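Side-chain contacts in phenol hydroxylase component phL (Pseudomonas stutzeri, PDB 3U52), which probably forms one of the largely helical subunits of the hydroxylase in a multicomponent bacterial monooxygenase that oxidises phenol: residues Q118-R121 / L122-L126; L161-G164 / Q165-R169; S168-A171 / L172-G176; L300-S304 / V305-G309. One frame throughout, in Å; residues are numbered along the deposited sequence.

Contact 1: residues Q118-R121 / L122-L126; sequences QLLR and LLVPL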
# COMPACT_ATOMS: atom_id res chain seq x y z
N GLN D 118 29.11 32.75 -19.19
CA GLN D 118 27.88 32.87 -19.97
C GLN D 118 26.71 32.16 -19.29
O GLN D 118 25.59 32.63 -19.38
CB GLN D 118 28.04 32.29 -21.38
CG GLN D 118 28.84 33.17 -22.37
CD GLN D 118 28.90 32.57 -23.79
OE1 GLN D 118 29.51 31.53 -24.01
NE2 GLN D 118 28.27 33.25 -24.75
N LEU D 119 26.94 31.02 -18.65
CA LEU D 119 25.85 30.35 -17.91
C LEU D 119 25.48 31.09 -16.64
O LEU D 119 24.30 31.23 -16.32
CB LEU D 119 26.23 28.92 -17.56
CG LEU D 119 26.44 27.96 -18.74
CD1 LEU D 119 26.80 26.60 -18.22
CD2 LEU D 119 25.20 27.89 -19.66
N LEU D 120 26.49 31.56 -15.93
CA LEU D 120 26.28 32.32 -14.71
C LEU D 120 25.56 33.64 -14.98
O LEU D 120 24.88 34.20 -14.10
CB LEU D 120 27.61 32.59 -14.02
CG LEU D 120 28.31 31.35 -13.51
CD1 LEU D 120 29.54 31.73 -12.66
CD2 LEU D 120 27.30 30.47 -12.72
N ARG D 121 25.72 34.14 -16.21
CA ARG D 121 25.19 35.45 -16.59
C ARG D 121 23.85 35.36 -17.32
O ARG D 121 23.00 36.24 -17.14
CB ARG D 121 26.22 36.24 -17.45
CG ARG D 121 25.71 37.59 -17.95
CD ARG D 121 26.83 38.43 -18.60
NE ARG D 121 26.37 39.80 -18.85
CZ ARG D 121 26.01 40.29 -20.03
NH1 ARG D 121 26.08 39.55 -21.15
NH2 ARG D 121 25.62 41.55 -20.11
N LEU D 122 23.66 34.32 -18.12
CA LEU D 122 22.45 34.25 -18.95
C LEU D 122 21.37 33.33 -18.37
O LEU D 122 20.18 33.59 -18.55
CB LEU D 122 22.81 33.81 -20.36
CG LEU D 122 23.80 34.76 -21.05
CD1 LEU D 122 24.18 34.21 -22.42
CD2 LEU D 122 23.18 36.16 -21.17
N LEU D 123 21.80 32.28 -17.67
CA LEU D 123 20.90 31.19 -17.20
C LEU D 123 20.67 31.21 -15.70
O LEU D 123 19.54 31.29 -15.23
CB LEU D 123 21.45 29.81 -17.63
CG LEU D 123 20.53 28.61 -17.27
CD1 LEU D 123 19.19 28.77 -17.99
CD2 LEU D 123 21.19 27.31 -17.65
N VAL D 124 21.74 31.16 -14.92
CA VAL D 124 21.57 31.01 -13.48
C VAL D 124 20.73 32.12 -12.80
O VAL D 124 19.97 31.79 -11.88
CB VAL D 124 22.93 30.67 -12.76
CG1 VAL D 124 22.77 30.66 -11.26
CG2 VAL D 124 23.47 29.30 -13.27
N PRO D 125 20.85 33.42 -13.22
CA PRO D 125 20.05 34.42 -12.47
C PRO D 125 18.52 34.28 -12.60
O PRO D 125 17.79 34.85 -11.80
CB PRO D 125 20.58 35.78 -12.98
CG PRO D 125 21.97 35.46 -13.58
CD PRO D 125 21.75 34.06 -14.19
N LEU D 126 18.05 33.49 -13.56
CA LEU D 126 16.67 33.08 -13.60
C LEU D 126 16.16 32.43 -12.30
O LEU D 126 14.96 32.42 -12.10
CB LEU D 126 16.42 32.12 -14.78
CG LEU D 126 16.66 32.65 -16.21
CD1 LEU D 126 16.27 31.57 -17.23
CD2 LEU D 126 15.83 33.87 -16.42
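The carbonyl oxygen of L119 is gripped by two backbone N-H groups from the residues that follow. L123 N bonds to L119 O at 3.0 Å in the ordinary alpha-helical pattern. V124 N, five residues on, reaches the same L119 O at 2.9 Å, and this bond is much straighter, with 171° at the hydrogen. One residue earlier, L122 N still pairs with Q118 O at 2.9 Å. Because V124 N has turned back to L119, L120 O lacks the partner that a regular helix would give it, and R121 O gets no N-H from the proline at P125. P125 sets its CD 3.1 Å from L120 O. Side chains beyond the turn make up for the loss: S185 OG bonds to L120 O, and W195 NE1 to R121 O. Among the apolar groups, L120 and V124 lie alongside each other and point the same way, L120 CD2 meeting V124 CG2 at 4.0 Å. L120 has its CG turned away from its own carbonyl carbon (chi1 -66°), which sets the isobutyl group beside the compact, beta-branched valine. L122 folds back over the preceding turn, its CG 3.2 Å from Q118 O, and its branched end packs on W237 and M194. R121 suits the outer side of the helix: its chain runs out extended, from a chi1 of 177°, and NE makes a salt bridge with D192. The whole is an alpha-helix terminus with an i+5, pi-type bond, leading from helix 113-122 into the proline-containing type I beta turn L123 to L126.

Contact 2: residues L161-G164 / Q165-R169; sequences LGIG and QYLSR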
# COMPACT_ATOMS: atom_id res chain seq x y z
N LEU D 161 9.97 26.94 -6.91
CA LEU D 161 11.06 26.80 -5.96
C LEU D 161 11.98 25.62 -6.34
O LEU D 161 13.18 25.78 -6.32
CB LEU D 161 10.51 26.56 -4.57
CG LEU D 161 11.55 26.25 -3.51
CD1 LEU D 161 12.45 27.52 -3.33
CD2 LEU D 161 10.91 25.76 -2.19
N GLY D 162 11.40 24.47 -6.69
CA GLY D 162 12.15 23.32 -7.25
C GLY D 162 12.96 23.69 -8.48
O GLY D 162 14.12 23.36 -8.56
N ILE D 163 12.36 24.40 -9.43
CA ILE D 163 13.11 24.85 -10.61
C ILE D 163 14.30 25.79 -10.26
O ILE D 163 15.41 25.65 -10.77
CB ILE D 163 12.18 25.48 -11.66
CG1 ILE D 163 11.32 24.38 -12.29
CG2 ILE D 163 12.98 26.21 -12.75
CD1 ILE D 163 10.11 24.91 -12.91
N GLY D 164 14.06 26.71 -9.35
CA GLY D 164 15.09 27.63 -8.86
C GLY D 164 16.21 26.88 -8.21
O GLY D 164 17.40 27.21 -8.42
N GLN D 165 15.86 25.81 -7.48
CA GLN D 165 16.90 24.92 -6.89
C GLN D 165 17.76 24.18 -7.92
O GLN D 165 18.97 24.19 -7.81
CB GLN D 165 16.31 23.97 -5.81
CG GLN D 165 15.84 24.75 -4.58
CD GLN D 165 15.08 23.94 -3.59
OE1 GLN D 165 14.99 24.30 -2.43
NE2 GLN D 165 14.51 22.84 -4.03
N TYR D 166 17.15 23.58 -8.93
CA TYR D 166 17.93 23.04 -10.07
C TYR D 166 18.90 24.04 -10.72
O TYR D 166 20.05 23.69 -10.98
CB TYR D 166 17.00 22.48 -11.14
CG TYR D 166 16.42 21.15 -10.72
CD1 TYR D 166 15.09 20.84 -10.94
CD2 TYR D 166 17.23 20.21 -10.11
CE1 TYR D 166 14.56 19.59 -10.53
CE2 TYR D 166 16.72 18.96 -9.69
CZ TYR D 166 15.40 18.67 -9.90
OH TYR D 166 14.90 17.45 -9.51
N LEU D 167 18.42 25.27 -10.98
CA LEU D 167 19.27 26.32 -11.60
C LEU D 167 20.43 26.67 -10.66
O LEU D 167 21.59 26.78 -11.09
CB LEU D 167 18.43 27.56 -11.98
CG LEU D 167 17.43 27.51 -13.13
CD1 LEU D 167 16.42 28.68 -13.04
CD2 LEU D 167 18.11 27.46 -14.50
N SER D 168 20.14 26.83 -9.37
CA SER D 168 21.17 26.92 -8.34
C SER D 168 22.25 25.83 -8.40
O SER D 168 23.46 26.09 -8.25
CB SER D 168 20.53 26.90 -6.98
OG SER D 168 19.64 27.98 -6.87
N ARG D 169 21.81 24.58 -8.56
CA ARG D 169 22.73 23.46 -8.56
C ARG D 169 23.66 23.43 -9.76
O ARG D 169 24.77 22.93 -9.68
CB ARG D 169 21.96 22.16 -8.49
CG ARG D 169 21.49 21.87 -7.07
CD ARG D 169 21.60 20.40 -6.89
NE ARG D 169 20.29 19.86 -6.86
CZ ARG D 169 19.95 18.61 -7.17
NH1 ARG D 169 20.83 17.72 -7.63
NH2 ARG D 169 18.68 18.31 -7.03
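I163 and L167, one turn apart, belong to the regular alpha-helical interior of helix 147-175, one of the long helices of this all-helical protein. The backbone bonds are of the i to i+4 kind: Q165 N to L161 O, Y166 N to G162 O at 3.1 Å, and L167 N to I163 O at 3.0 Å. Apolar contact follows the same spacing. I163 CG2 touches L167 CD1 at 4.2 Å, and both branched side chains go on to M253 of helix 251-274, as befits residues facing a buried core. On another side of the helix, the extended side chain of Q165 slants across L161, its CG 3.3 Å from L161 O. With an alanine here the chain beyond CB is gone, which would probably open a gap beside L161 and remove packing against a polar side chain of a neighbouring subunit. The aromatic contribution is Y166, whose CD1 comes obliquely to within 3.6 Å of G162 O. The ring also meets those of F99 and F252, while its hydroxyl bonds to E96 OE2, so a tyrosine serves both the packing and the polar end. Having no side chains, G162 and G164 keep the helix surface low, G162 beside Q165 and the Y166 ring, G164 next to S168. The last kind of bond joins side chain to backbone: S168 carries its hydroxyl back beside its own N (chi1 -59°), and G164 O is held from opposite faces of its plane, by S168 N at 2.9 Å and by S168 OG at 2.8 Å.

Contact 3: residues S168-A171 / L172-G176; sequences SRIA and LMIDG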
# COMPACT_ATOMS: atom_id res chain seq x y z
N SER D 168 20.14 26.83 -9.37
CA SER D 168 21.17 26.92 -8.34
C SER D 168 22.25 25.83 -8.40
O SER D 168 23.46 26.09 -8.25
CB SER D 168 20.53 26.90 -6.98
OG SER D 168 19.64 27.98 -6.87
N ARG D 169 21.81 24.58 -8.56
CA ARG D 169 22.73 23.46 -8.56
C ARG D 169 23.66 23.43 -9.76
O ARG D 169 24.77 22.93 -9.68
CB ARG D 169 21.96 22.16 -8.49
CG ARG D 169 21.49 21.87 -7.07
CD ARG D 169 21.60 20.40 -6.89
NE ARG D 169 20.29 19.86 -6.86
CZ ARG D 169 19.95 18.61 -7.17
NH1 ARG D 169 20.83 17.72 -7.63
NH2 ARG D 169 18.68 18.31 -7.03
N ILE D 170 23.19 23.95 -10.87
CA ILE D 170 24.07 24.10 -12.03
C ILE D 170 25.26 24.98 -11.62
O ILE D 170 26.42 24.66 -11.92
CB ILE D 170 23.31 24.77 -13.18
CG1 ILE D 170 22.27 23.79 -13.75
CG2 ILE D 170 24.30 25.28 -14.23
CD1 ILE D 170 21.51 24.32 -14.92
N ALA D 171 24.99 26.07 -10.91
CA ALA D 171 26.07 26.96 -10.49
C ALA D 171 26.96 26.25 -9.50
O ALA D 171 28.19 26.40 -9.58
CB ALA D 171 25.52 28.21 -9.90
N LEU D 172 26.37 25.48 -8.58
CA LEU D 172 27.13 24.71 -7.61
C LEU D 172 27.99 23.65 -8.28
O LEU D 172 29.07 23.32 -7.79
CB LEU D 172 26.21 24.07 -6.57
CG LEU D 172 25.68 25.09 -5.57
CD1 LEU D 172 24.69 24.46 -4.57
CD2 LEU D 172 26.83 25.81 -4.80
N MET D 173 27.50 23.12 -9.40
CA MET D 173 28.27 22.18 -10.15
C MET D 173 29.49 22.90 -10.71
O MET D 173 30.58 22.40 -10.61
CB MET D 173 27.45 21.59 -11.30
CG MET D 173 27.99 20.27 -11.72
SD MET D 173 27.03 19.48 -13.00
CE MET D 173 25.42 19.36 -12.22
N ILE D 174 29.29 24.09 -11.28
CA ILE D 174 30.37 24.88 -11.87
C ILE D 174 31.44 25.31 -10.87
O ILE D 174 32.62 25.33 -11.23
CB ILE D 174 29.83 26.13 -12.60
CG1 ILE D 174 29.10 25.71 -13.86
CG2 ILE D 174 30.96 27.14 -12.88
CD1 ILE D 174 28.27 26.80 -14.52
N ASP D 175 31.05 25.63 -9.62
CA ASP D 175 32.04 26.00 -8.59
C ASP D 175 32.51 24.87 -7.67
O ASP D 175 33.26 25.13 -6.71
CB ASP D 175 31.59 27.20 -7.75
CG ASP D 175 30.39 26.90 -6.83
OD1 ASP D 175 30.26 25.78 -6.28
OD2 ASP D 175 29.57 27.82 -6.63
N GLY D 176 32.03 23.65 -7.92
CA GLY D 176 32.44 22.53 -7.12
C GLY D 176 31.89 22.56 -5.71
O GLY D 176 32.58 22.15 -4.77
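M173 N bonds to R169 O at 2.8 Å, and the neighbouring rungs of the helix are nearly as short: L172 N lies in the carbonyl plane of S168 O, I174 N pairs with I170 O, and D175 N with A171 O at 3.0 Å. After D175 the chain leaves the helix in a Schellman motif. G176 takes a positive phi of 70°, an angle that favours glycine, and sends a weak bond to M173 O. D175 holds CG between its backbone N and carbonyl carbon (chi1 69°), which folds the carboxylate back so that OD2 is 3.6 Å from A171 O. From there OD1 accepts T178 N and OD2 accepts A181 N, a role that suits an acid facing the start of helix 180-191. A serine put at D175 would probably leave at least one of those two N-H groups without its acceptor and set the turn between the helices freer to move. R169 carries its guanidinium to helix 81-105, where it makes a salt bridge with E96 and a cation-pi contact with F99. I170 CG2 and I174 CD1 form an apolar pair at 4.3 Å. Other carbons rest on carbonyl oxygens of the preceding turn, M173 CB 3.3 Å from I170 O and L172 CG 3.6 Å from S168 O. A171, with just a methyl group, suits the side approached closely by other helices. Here the end of helix 147-175 lies among neighbouring helices: I170 and M173 face helix 81-105, A171 and I174 helix 113-122, A171 and L172 helix 180-191, while a neighbouring subunit packs on S168, R169 and L172.

Contact 4: residues L300-S304 / V305-G309; sequences LAEAS and VGIDG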
# COMPACT_ATOMS: atom_id res chain seq x y z
N LEU D 300 18.05 40.04 -22.54
CA LEU D 300 18.46 38.65 -22.52
C LEU D 300 18.50 38.07 -23.93
O LEU D 300 19.43 37.36 -24.29
CB LEU D 300 17.55 37.82 -21.61
CG LEU D 300 17.84 36.32 -21.41
CD1 LEU D 300 19.18 36.10 -20.63
CD2 LEU D 300 16.69 35.63 -20.69
N ALA D 301 17.46 38.32 -24.73
CA ALA D 301 17.46 37.79 -26.09
C ALA D 301 18.64 38.41 -26.84
O ALA D 301 19.37 37.69 -27.51
CB ALA D 301 16.14 38.06 -26.81
N GLU D 302 18.88 39.72 -26.66
CA GLU D 302 19.92 40.44 -27.40
C GLU D 302 21.32 39.91 -27.09
O GLU D 302 22.21 39.96 -27.93
CB GLU D 302 19.84 41.95 -27.12
CG GLU D 302 18.69 42.64 -27.87
CD GLU D 302 18.47 44.13 -27.49
OE1 GLU D 302 17.75 44.80 -28.28
OE2 GLU D 302 18.97 44.63 -26.44
N ALA D 303 21.50 39.44 -25.86
CA ALA D 303 22.81 39.00 -25.37
C ALA D 303 23.09 37.54 -25.72
O ALA D 303 24.12 37.00 -25.34
CB ALA D 303 22.91 39.23 -23.88
N SER D 304 22.16 36.90 -26.43
CA SER D 304 22.22 35.45 -26.63
C SER D 304 21.73 35.11 -28.01
O SER D 304 22.50 35.15 -28.98
CB SER D 304 21.41 34.68 -25.54
OG SER D 304 20.03 35.04 -25.55
N VAL D 305 20.45 34.80 -28.12
CA VAL D 305 19.92 34.16 -29.32
C VAL D 305 19.48 35.19 -30.39
O VAL D 305 19.32 34.85 -31.55
CB VAL D 305 18.80 33.08 -28.96
CG1 VAL D 305 17.55 33.75 -28.38
CG2 VAL D 305 18.44 32.24 -30.15
N GLY D 306 19.32 36.46 -30.00
CA GLY D 306 18.98 37.56 -30.91
C GLY D 306 17.53 37.92 -30.77
O GLY D 306 16.71 37.07 -30.40
N ILE D 307 17.19 39.17 -31.06
CA ILE D 307 15.82 39.68 -30.86
C ILE D 307 14.72 38.89 -31.60
O ILE D 307 13.57 38.88 -31.17
CB ILE D 307 15.72 41.21 -31.17
CG1 ILE D 307 14.39 41.80 -30.68
CG2 ILE D 307 15.93 41.47 -32.67
CD1 ILE D 307 14.35 42.09 -29.17
N ASP D 308 15.07 38.24 -32.70
CA ASP D 308 14.11 37.44 -33.47
C ASP D 308 13.58 36.24 -32.71
O ASP D 308 12.46 35.82 -32.94
CB ASP D 308 14.75 36.99 -34.78
CG ASP D 308 15.32 38.16 -35.58
OD1 ASP D 308 14.50 38.94 -36.17
OD2 ASP D 308 16.57 38.32 -35.59
N GLY D 309 14.42 35.68 -31.83
CA GLY D 309 14.03 34.62 -30.92
C GLY D 309 12.93 35.10 -29.98
O GLY D 309 11.93 34.40 -29.80
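A301 O receives two backbone donors, S304 N at 3.1 Å and G306 N at 2.8 Å, which come to it from opposite faces of its carbonyl plane. The G306 bond bends to 156° at the hydrogen and stands well above that plane. The methyl group of A301 packs on the next part of the turn, CB lying 3.8 Å from G306 O, and a side chain this small suits the inside of a tight bend. E302 is exposed, as suits a charged residue; its OE1 makes a salt bridge with K298 and lies 4.4 Å from I307 CD1. I307 itself packs on Y294 and K298, back along the first helix. The stretch is a short helix-to-helix connection, in which helix 276-302 stops and helix 307-322 sets off within a few residues. G306 allows the change of direction: at a phi of 103° any side chain would run into V305 O, so glycine fits. S304 closes the first helix with its hydroxyl. Its OG stands between the backbone N and the carbonyl carbon (chi1 60°), and from that position donates to L300 O at 2.7 Å, tying the loop to the last turn. Outside the connection, S304 also packs on M234 and W237 of helix 211-240. V305, next along, places CG1 4.0 Å from S304 OG. Any side chain on G309 would run into that same valine methyl, so glycine suits this site too.

How the contacts relate
Along the chain the order is contact 1, contact 2, contact 3 and contact 4. Contacts 2 and 3 are successive parts of helix 147-175, share S168 and R169, and have centres about 11 Å apart. Contact 1, where helix 113-122 gives way to helix 126-143, packs against both: L123, V124 and L126 meet L167, while L120 and V124 close on the methyl group of A171. On its other side L122 touches L300, A303 and S304, so contact 1 lies between the long helix and contact 4; the centres of contacts 1 and 4 are about 14 Å apart. Contact 4 itself does not touch contacts 2 or 3. Parts of helices distant in sequence are thereby gathered into one helical body.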